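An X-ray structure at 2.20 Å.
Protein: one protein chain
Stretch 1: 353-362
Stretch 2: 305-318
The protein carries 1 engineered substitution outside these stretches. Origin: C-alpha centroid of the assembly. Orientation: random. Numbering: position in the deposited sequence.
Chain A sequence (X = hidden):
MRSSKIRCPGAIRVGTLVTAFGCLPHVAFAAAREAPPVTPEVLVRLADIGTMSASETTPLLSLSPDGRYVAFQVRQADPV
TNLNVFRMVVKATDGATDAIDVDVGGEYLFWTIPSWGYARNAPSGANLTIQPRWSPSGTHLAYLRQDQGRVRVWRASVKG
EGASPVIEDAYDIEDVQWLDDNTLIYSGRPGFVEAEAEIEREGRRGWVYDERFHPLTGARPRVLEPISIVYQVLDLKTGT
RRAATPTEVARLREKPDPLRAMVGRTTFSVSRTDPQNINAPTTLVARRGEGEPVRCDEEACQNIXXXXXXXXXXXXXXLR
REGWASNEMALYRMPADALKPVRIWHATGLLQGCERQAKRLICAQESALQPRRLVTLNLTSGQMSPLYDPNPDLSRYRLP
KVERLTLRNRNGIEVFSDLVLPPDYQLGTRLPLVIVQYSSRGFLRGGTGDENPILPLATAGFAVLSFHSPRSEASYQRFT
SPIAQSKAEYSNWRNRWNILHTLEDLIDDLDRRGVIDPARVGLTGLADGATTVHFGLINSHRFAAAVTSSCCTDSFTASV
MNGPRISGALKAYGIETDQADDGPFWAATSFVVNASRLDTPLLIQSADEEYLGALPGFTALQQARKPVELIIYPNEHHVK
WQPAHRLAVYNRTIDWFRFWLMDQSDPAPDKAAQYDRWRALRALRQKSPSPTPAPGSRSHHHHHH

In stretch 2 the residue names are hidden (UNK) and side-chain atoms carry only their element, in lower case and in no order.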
ATOM      1  N   GLY A 353     -13.089  -3.481   2.594  1.00 30.93           N
ATOM      2  CA  GLY A 353     -13.510  -4.878   2.684  1.00 34.12           C
ATOM      3  C   GLY A 353     -14.952  -5.135   3.092  1.00 36.03           C
ATOM      4  O   GLY A 353     -15.314  -6.272   3.465  1.00 36.26           O
ATOM      5  N   CYS A 354     -15.761  -4.089   3.041  1.00 31.77           N
ATOM      6  CA  CYS A 354     -17.116  -4.139   3.559  1.00 32.98           C
ATOM      7  C   CYS A 354     -17.934  -5.266   2.935  1.00 32.27           C
ATOM      8  O   CYS A 354     -17.875  -5.510   1.732  1.00 32.63           O
ATOM      9  CB  CYS A 354     -17.842  -2.847   3.267  1.00 32.37           C
ATOM     10  SG  CYS A 354     -17.213  -1.303   3.992  1.00 44.28           S
ATOM     11  N   GLU A 355     -18.711  -5.930   3.762  1.00 33.04           N
ATOM     12  CA  GLU A 355     -19.676  -6.941   3.326  1.00 33.17           C
ATOM     13  C   GLU A 355     -21.019  -6.739   4.061  1.00 36.04           C
ATOM     14  O   GLU A 355     -21.060  -6.254   5.239  1.00 30.73           O
ATOM     15  CB  GLU A 355     -19.148  -8.339   3.614  1.00 37.40           C
ATOM     16  CG  GLU A 355     -17.986  -8.754   2.700  1.00 39.08           C
ATOM     17  CD  GLU A 355     -17.645 -10.249   2.817  1.00 43.22           C
ATOM     18  OE1 GLU A 355     -18.183 -10.946   3.710  1.00 45.00           O
ATOM     19  OE2 GLU A 355     -16.812 -10.737   2.031  1.00 47.89           O
ATOM     20  N   ARG A 356     -22.128  -7.071   3.380  1.00 38.08           N
ATOM     21  CA  ARG A 356     -23.466  -6.763   3.943  1.00 39.48           C
ATOM     22  C   ARG A 356     -24.083  -7.946   4.652  1.00 37.63           C
ATOM     23  O   ARG A 356     -24.024  -9.063   4.167  1.00 36.38           O
ATOM     24  CB  ARG A 356     -24.390  -6.285   2.833  1.00 42.88           C
ATOM     25  CG  ARG A 356     -25.756  -5.759   3.283  1.00 42.58           C
ATOM     26  CD  ARG A 356     -26.595  -5.237   2.110  1.00 40.64           C
ATOM     27  NE  ARG A 356     -26.873  -6.274   1.129  1.00 39.54           N
ATOM     28  CZ  ARG A 356     -27.758  -7.246   1.310  1.00 39.83           C
ATOM     29  NH1 ARG A 356     -28.554  -7.275   2.392  1.00 42.19           N
ATOM     30  NH2 ARG A 356     -27.887  -8.163   0.383  1.00 43.12           N
ATOM     31  N   GLN A 357     -24.631  -7.675   5.826  1.00 40.36           N
ATOM     32  CA  GLN A 357     -25.557  -8.573   6.532  1.00 46.86           C
ATOM     33  C   GLN A 357     -26.873  -7.798   6.774  1.00 39.46           C
ATOM     34  O   GLN A 357     -26.924  -6.885   7.621  1.00 35.58           O
ATOM     35  CB  GLN A 357     -25.001  -8.984   7.911  1.00 52.00           C
ATOM     36  CG  GLN A 357     -26.027  -9.658   8.850  1.00 56.90           C
ATOM     37  CD  GLN A 357     -25.961  -9.123  10.272  1.00 63.00           C
ATOM     38  OE1 GLN A 357     -26.170  -7.928  10.508  1.00 78.69           O
ATOM     39  NE2 GLN A 357     -25.683  -9.994  11.231  1.00 63.91           N
ATOM     40  N   ALA A 358     -27.929  -8.238   6.098  1.00 39.23           N
ATOM     41  CA  ALA A 358     -29.233  -7.587   6.148  1.00 41.07           C
ATOM     42  C   ALA A 358     -29.108  -6.079   5.919  1.00 39.64           C
ATOM     43  O   ALA A 358     -28.698  -5.674   4.829  1.00 41.49           O
ATOM     44  CB  ALA A 358     -29.930  -7.897   7.468  1.00 41.65           C
ATOM     45  N   LYS A 359     -29.378  -5.268   6.951  1.00 43.57           N
ATOM     46  CA  LYS A 359     -29.288  -3.816   6.863  1.00 50.08           C
ATOM     47  C   LYS A 359     -28.085  -3.190   7.615  1.00 49.71           C
ATOM     48  O   LYS A 359     -28.074  -1.996   7.984  1.00 41.63           O
ATOM     49  CB  LYS A 359     -30.622  -3.225   7.291  1.00 60.75           C
ATOM     50  CG  LYS A 359     -31.578  -3.204   6.118  1.00 65.89           C
ATOM     51  CD  LYS A 359     -32.945  -2.733   6.541  1.00 70.08           C
ATOM     52  CE  LYS A 359     -33.932  -3.153   5.463  1.00 79.80           C
ATOM     53  NZ  LYS A 359     -35.336  -2.904   5.860  1.00 72.83           N
ATOM     54  N   ARG A 360     -27.046  -4.005   7.796  1.00 50.29           N
ATOM     55  CA  ARG A 360     -25.734  -3.480   8.182  1.00 51.45           C
ATOM     56  C   ARG A 360     -24.628  -3.850   7.179  1.00 46.25           C
ATOM     57  O   ARG A 360     -24.654  -4.869   6.487  1.00 38.30           O
ATOM     58  CB  ARG A 360     -25.356  -3.798   9.644  1.00 59.62           C
ATOM     59  CG  ARG A 360     -26.079  -4.966  10.264  1.00 69.22           C
ATOM     60  CD  ARG A 360     -26.590  -4.637  11.662  1.00 77.89           C
ATOM     61  NE  ARG A 360     -25.549  -4.682  12.695  1.00 75.69           N
ATOM     62  CZ  ARG A 360     -24.951  -5.798  13.121  1.00 71.63           C
ATOM     63  NH1 ARG A 360     -25.233  -7.000  12.611  1.00 60.94           N
ATOM     64  NH2 ARG A 360     -24.035  -5.701  14.073  1.00 84.21           N
ATOM     65  N   LEU A 361     -23.659  -2.959   7.117  1.00 40.84           N
ATOM     66  CA  LEU A 361     -22.405  -3.203   6.475  1.00 41.72           C
ATOM     67  C   LEU A 361     -21.410  -3.492   7.612  1.00 35.71           C
ATOM     68  O   LEU A 361     -21.378  -2.781   8.606  1.00 30.71           O
ATOM     69  CB  LEU A 361     -22.015  -1.930   5.728  1.00 42.89           C
ATOM     70  CG  LEU A 361     -21.407  -2.048   4.359  1.00 41.68           C
ATOM     71  CD1 LEU A 361     -22.134  -3.071   3.491  1.00 45.20           C
ATOM     72  CD2 LEU A 361     -21.426  -0.686   3.702  1.00 42.28           C
ATOM     73  N   ILE A 362     -20.638  -4.548   7.466  1.00 32.98           N
ATOM     74  CA  ILE A 362     -19.490  -4.767   8.330  1.00 34.77           C
ATOM     75  C   ILE A 362     -18.229  -4.443   7.555  1.00 32.40           C
ATOM     76  O   ILE A 362     -17.978  -5.052   6.507  1.00 33.66           O
ATOM     77  CB  ILE A 362     -19.448  -6.215   8.796  1.00 37.81           C
ATOM     78  CG1 ILE A 362     -20.625  -6.413   9.763  1.00 39.93           C
ATOM     79  CG2 ILE A 362     -18.231  -6.484   9.659  1.00 35.01           C
ATOM     80  CD1 ILE A 362     -21.910  -6.882   9.189  1.00 40.11           C
ATOM     81  N   UNK A 305     -17.004   3.252  -6.256  1.00 32.00           N
ATOM     82  CA  UNK A 305     -15.929   2.260  -5.997  1.00 34.09           C
ATOM     83  C   UNK A 305     -16.417   0.901  -5.486  1.00 32.22           C
ATOM     84  O   UNK A 305     -15.669  -0.053  -5.452  1.00 31.01           O
ATOM     85  c   UNK A 305     -14.115   3.941  -5.709  1.00 32.81           C
ATOM     86  c   UNK A 305     -14.913   2.833  -5.023  1.00 31.91           C
ATOM     87  o   UNK A 305     -15.617   3.368  -3.900  1.00 31.89           O
ATOM     88  N   UNK A 306     -17.663   0.829  -5.067  1.00 31.82           N
ATOM     89  CA  UNK A 306     -18.189  -0.403  -4.543  1.00 34.74           C
ATOM     90  C   UNK A 306     -19.699  -0.292  -4.494  1.00 31.51           C
ATOM     91  O   UNK A 306     -20.219   0.704  -4.011  1.00 34.19           O
ATOM     92  n   UNK A 306     -19.725  -5.554  -3.513  1.00 44.38           N
ATOM     93  c   UNK A 306     -17.669  -0.643  -3.104  1.00 33.09           C
ATOM     94  c   UNK A 306     -17.194  -2.055  -2.838  1.00 38.38           C
ATOM     95  n   UNK A 306     -18.100  -6.723  -2.376  1.00 42.46           N
ATOM     96  n   UNK A 306     -17.863  -4.424  -2.638  1.00 43.26           N
ATOM     97  c   UNK A 306     -18.263  -3.099  -3.101  1.00 41.44           C
ATOM     98  c   UNK A 306     -18.561  -5.556  -2.849  1.00 49.85           C
ATOM     99  N   UNK A 307     -20.403  -1.337  -4.917  1.00 36.17           N
ATOM    100  CA  UNK A 307     -21.875  -1.364  -4.726  1.00 38.42           C
ATOM    101  C   UNK A 307     -22.418  -2.707  -4.175  1.00 36.76           C
ATOM    102  O   UNK A 307     -21.804  -3.746  -4.346  1.00 32.66           O
ATOM    103  c   UNK A 307     -22.507  -0.364  -9.236  1.00 43.99           C
ATOM    104  c   UNK A 307     -22.520  -1.045  -6.057  1.00 38.52           C
ATOM    105  s   UNK A 307     -23.324  -1.820  -8.603  1.00 40.34           S
ATOM    106  c   UNK A 307     -22.402  -2.152  -7.086  1.00 38.69           C
ATOM    107  N   UNK A 308     -23.586  -2.671  -3.552  1.00 38.22           N
ATOM    108  CA  UNK A 308     -24.243  -3.864  -2.994  1.00 40.47           C
ATOM    109  C   UNK A 308     -25.745  -3.817  -3.207  1.00 44.50           C
ATOM    110  O   UNK A 308     -26.393  -2.792  -2.864  1.00 41.49           O
ATOM    111  c   UNK A 308     -22.082  -5.232  -0.643  1.00 40.47           C
ATOM    112  n   UNK A 308     -20.818  -4.995  -0.197  1.00 39.65           N
ATOM    113  c   UNK A 308     -21.772  -1.635  -0.802  1.00 44.15           C
ATOM    114  c   UNK A 308     -20.597  -3.642  -0.198  1.00 41.39           C
ATOM    115  c   UNK A 308     -20.658  -0.917  -0.423  1.00 47.29           C
ATOM    116  c   UNK A 308     -24.084  -3.892  -1.477  1.00 41.11           C
ATOM    117  c   UNK A 308     -19.465  -2.922   0.155  1.00 42.35           C
ATOM    118  c   UNK A 308     -19.511  -1.567   0.047  1.00 42.98           C
ATOM    119  c   UNK A 308     -21.749  -3.026  -0.674  1.00 39.68           C
ATOM    120  c   UNK A 308     -22.688  -4.062  -0.959  1.00 41.60           C
ATOM    121  N   UNK A 309     -26.288  -4.888  -3.798  1.00 45.24           N
ATOM    122  CA  UNK A 309     -27.730  -4.995  -4.040  1.00 44.74           C
ATOM    123  C   UNK A 309     -28.440  -5.686  -2.889  1.00 45.25           C
ATOM    124  O   UNK A 309     -27.946  -6.649  -2.363  1.00 47.35           O
ATOM    125  N   UNK A 310     -29.624  -5.229  -2.531  1.00 46.52           N
ATOM    126  CA  UNK A 310     -30.410  -5.846  -1.448  1.00 52.58           C
ATOM    127  C   UNK A 310     -31.830  -6.074  -1.946  1.00 53.21           C
ATOM    128  O   UNK A 310     -32.603  -5.110  -1.992  1.00 52.04           O
ATOM    129  o   UNK A 310     -31.149  -4.733   2.052  1.00 56.40           O
ATOM    130  o   UNK A 310     -31.849  -6.507   0.877  1.00 51.27           O
ATOM    131  c   UNK A 310     -31.211  -5.426   0.983  1.00 58.83           C
ATOM    132  c   UNK A 310     -30.413  -4.893  -0.235  1.00 52.76           C
ATOM    133  N   UNK A 311     -32.169  -7.325  -2.282  1.00 53.37           N
ATOM    134  CA  UNK A 311     -33.504  -7.680  -2.825  1.00 64.55           C
ATOM    135  C   UNK A 311     -34.656  -7.425  -1.852  1.00 61.49           C
ATOM    136  O   UNK A 311     -35.675  -6.835  -2.214  1.00 61.56           O
ATOM    137  c   UNK A 311     -34.125  -9.354  -4.709  1.00 75.18           C
ATOM    138  o   UNK A 311     -32.105  -9.828  -5.868  1.00 69.39           O
ATOM    139  c   UNK A 311     -33.531  -9.156  -3.310  1.00 70.31           C
ATOM    140  o   UNK A 311     -33.719 -11.361  -5.970  1.00 87.31           O
ATOM    141  c   UNK A 311     -33.257 -10.253  -5.574  1.00 83.50           C
ATOM    142  N   UNK A 312     -34.447  -7.797  -0.600  1.00 59.09           N
ATOM    143  CA  UNK A 312     -35.441  -7.623   0.442  1.00 63.26           C
ATOM    144  C   UNK A 312     -35.866  -6.160   0.600  1.00 67.61           C
ATOM    145  O   UNK A 312     -37.063  -5.841   0.642  1.00 72.09           O
ATOM    146  o   UNK A 312     -34.473  -9.505   1.549  1.00 60.33           O
ATOM    147  c   UNK A 312     -35.869  -8.115   2.902  1.00 56.59           C
ATOM    148  c   UNK A 312     -34.871  -8.157   1.764  1.00 60.21           C
ATOM    149  N   UNK A 313     -34.895  -5.260   0.707  1.00 67.30           N
ATOM    150  CA  UNK A 313     -35.210  -3.852   0.906  1.00 56.27           C
ATOM    151  C   UNK A 313     -35.463  -3.195  -0.446  1.00 50.64           C
ATOM    152  O   UNK A 313     -35.950  -2.061  -0.505  1.00 52.70           O
ATOM    153  c   UNK A 313     -34.070  -3.151   1.626  1.00 61.61           C
ATOM    154  N   UNK A 314     -35.104  -3.898  -1.515  1.00 50.44           N
ATOM    155  CA  UNK A 314     -35.196  -3.380  -2.867  1.00 55.01           C
ATOM    156  C   UNK A 314     -34.402  -2.067  -2.986  1.00 55.37           C
ATOM    157  O   UNK A 314     -34.961  -1.015  -3.320  1.00 53.64           O
ATOM    158  c   UNK A 314     -36.866  -2.775  -4.661  1.00 54.89           C
ATOM    159  c   UNK A 314     -36.675  -3.208  -3.241  1.00 54.40           C
ATOM    160  o   UNK A 314     -36.320  -3.376  -5.601  1.00 54.20           O
ATOM    161  n   UNK A 314     -37.665  -1.725  -4.839  1.00 55.52           N
ATOM    162  N   UNK A 315     -33.114  -2.112  -2.625  1.00 53.26           N
ATOM    163  CA  UNK A 315     -32.251  -0.929  -2.724  1.00 50.66           C
ATOM    164  C   UNK A 315     -30.865  -1.314  -3.164  1.00 46.90           C
ATOM    165  O   UNK A 315     -30.476  -2.470  -3.063  1.00 45.60           O
ATOM    166  c   UNK A 315     -33.530   0.245  -0.849  1.00 54.65           C
ATOM    167  c   UNK A 315     -32.160  -0.081  -1.421  1.00 54.99           C
ATOM    168  c   UNK A 315     -31.383  -0.784  -0.365  1.00 61.33           C
ATOM    169  N   UNK A 316     -30.166  -0.337  -3.737  1.00 42.88           N
ATOM    170  CA  UNK A 316     -28.766  -0.444  -4.027  1.00 41.78           C
ATOM    171  C   UNK A 316     -28.026   0.472  -3.060  1.00 47.30           C
ATOM    172  O   UNK A 316     -28.493   1.588  -2.778  1.00 41.48           O
ATOM    173  c   UNK A 316     -26.747  -1.603  -6.172  1.00 40.28           C
ATOM    174  c   UNK A 316     -28.511   0.016  -5.443  1.00 43.20           C
ATOM    175  c   UNK A 316     -26.857   0.700  -7.139  1.00 39.25           C
ATOM    176  c   UNK A 316     -27.088  -0.143  -5.915  1.00 39.76           C
ATOM    177  N   UNK A 317     -26.918  -0.031  -2.495  1.00 45.35           N
ATOM    178  CA  UNK A 317     -26.013   0.800  -1.704  1.00 37.24           C
ATOM    179  C   UNK A 317     -24.687   0.925  -2.432  1.00 35.50           C
ATOM    180  O   UNK A 317     -24.254  -0.003  -3.099  1.00 37.50           O
ATOM    181  c   UNK A 317     -27.637   0.711   1.209  1.00 38.23           C
ATOM    182  c   UNK A 317     -26.969  -0.209   0.416  1.00 38.33           C
ATOM    183  c   UNK A 317     -29.199  -1.007   1.931  1.00 42.48           C
ATOM    184  c   UNK A 317     -25.756   0.177  -0.362  1.00 37.51           C
ATOM    185  c   UNK A 317     -27.422  -1.529   0.402  1.00 42.19           C
ATOM    186  c   UNK A 317     -28.745   0.337   1.946  1.00 41.88           C
ATOM    187  c   UNK A 317     -28.520  -1.925   1.163  1.00 44.37           C
ATOM    188  o   UNK A 317     -30.331  -1.433   2.666  1.00 43.29           O
ATOM    189  N   UNK A 318     -24.055   2.093  -2.336  1.00 37.38           N
ATOM    190  CA  UNK A 318     -22.751   2.248  -2.913  1.00 37.13           C
ATOM    191  C   UNK A 318     -21.819   3.220  -2.218  1.00 37.46           C
ATOM    192  O   UNK A 318     -22.256   4.123  -1.495  1.00 36.87           O
ATOM    193  c   UNK A 318     -24.760   6.133  -5.643  1.00 44.16           C
ATOM    194  c   UNK A 318     -23.474   6.162  -5.159  1.00 45.03           C
ATOM    195  c   UNK A 318     -25.439   4.932  -5.710  1.00 46.82           C
ATOM    196  c   UNK A 318     -22.864   4.996  -4.752  1.00 42.10           C
ATOM    197  c   UNK A 318     -24.823   3.762  -5.291  1.00 44.41           C
ATOM    198  c   UNK A 318     -23.526   3.790  -4.792  1.00 41.87           C
ATOM    199  c   UNK A 318     -22.825   2.528  -4.412  1.00 38.97           C
TER
HETATM  200  O   HOH W   1     -15.848  -4.882  -0.579  1.00 43.11           O

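Position 305 has three side-chain atoms, one carbon carrying an oxygen and a carbon, and its side chain makes no contact with stretch 1: Thr305. Position 306 runs three carbons, a nitrogen, then a carbon with two further nitrogens, an aliphatic stem ending in a guanidinium: Arg306. Arg306 NE gives a hydrogen bond to water 1 (2.9 Å), and that water donates to Cys354 O (3.1 Å), so the link to stretch 1 is solvent-mediated. Position 307, an unbranched chain of two carbons, sulfur and carbon, makes no contact: Met307.

Position 308 carries one carbon and then fused five- and six-membered rings holding eight carbons and one nitrogen, which can only be Trp308. Cys354 O lies at the ring edge, 3.4 Å from Trp308 CZ2, and Cys354 CB is 3.5 Å from the same atom. Over one face sits Leu361: its CD1 is 4.2 Å from the centroid of the Trp308 six-membered ring and 15° off the normal, a CH-pi contact.

Position 309 lacks side-chain atoms and is Gly309; its backbone O accepts a weak hydrogen bond from Arg356 NH2 (3.1 Å, 121°). Position 310 has two carbons, the second bearing two oxygens: Asp310. Its OD2 is 3.6 Å from Arg356 NH1, a long salt bridge. Because the carboxylate lies over a guanidinium face, no N-H points at that oxygen and the attraction rests on charge; Arg356 NH1 instead donates a hydrogen bond to Ala358 O (2.9 Å, 158°).

Position 311, three carbons with two oxygens on the third, is Glu311, out of contact. Position 312, one carbon carrying an oxygen and a carbon, is Thr312, also without contact. Position 313 has a single carbon, Ala313, whose CB meets Lys359 CE at 3.8 Å. Three positions then miss stretch 1: 314, two carbons with oxygen and nitrogen on the second, Asn314; 315, a carbon bearing two carbons, Val315; 316, four carbons forked at the second, Leu316.

Position 317 is a carbon and a six-carbon ring bearing oxygen: Tyr317. Its CE2 lies 3.9 Å from Arg356 CD, and its OH, 4.1 Å from Lys359 CG, donates weakly to Asp310 OD2 (3.5 Å). Position 318 has the same carbon and ring without oxygen, Phe318, directed away.

The contact buries 437 Å² without a backbone hydrogen bond between the stretches. The axes of strands 354-357 and 305-310 run 11° apart at 8.6 Å, leaving side chains to fill the gap: Trp308 packs against Cys354 and Leu361, while Arg356 reaches Gly309, Asp310 and Tyr317.

Stretch 2, residues 305-318: TRMWGDETANVLYF
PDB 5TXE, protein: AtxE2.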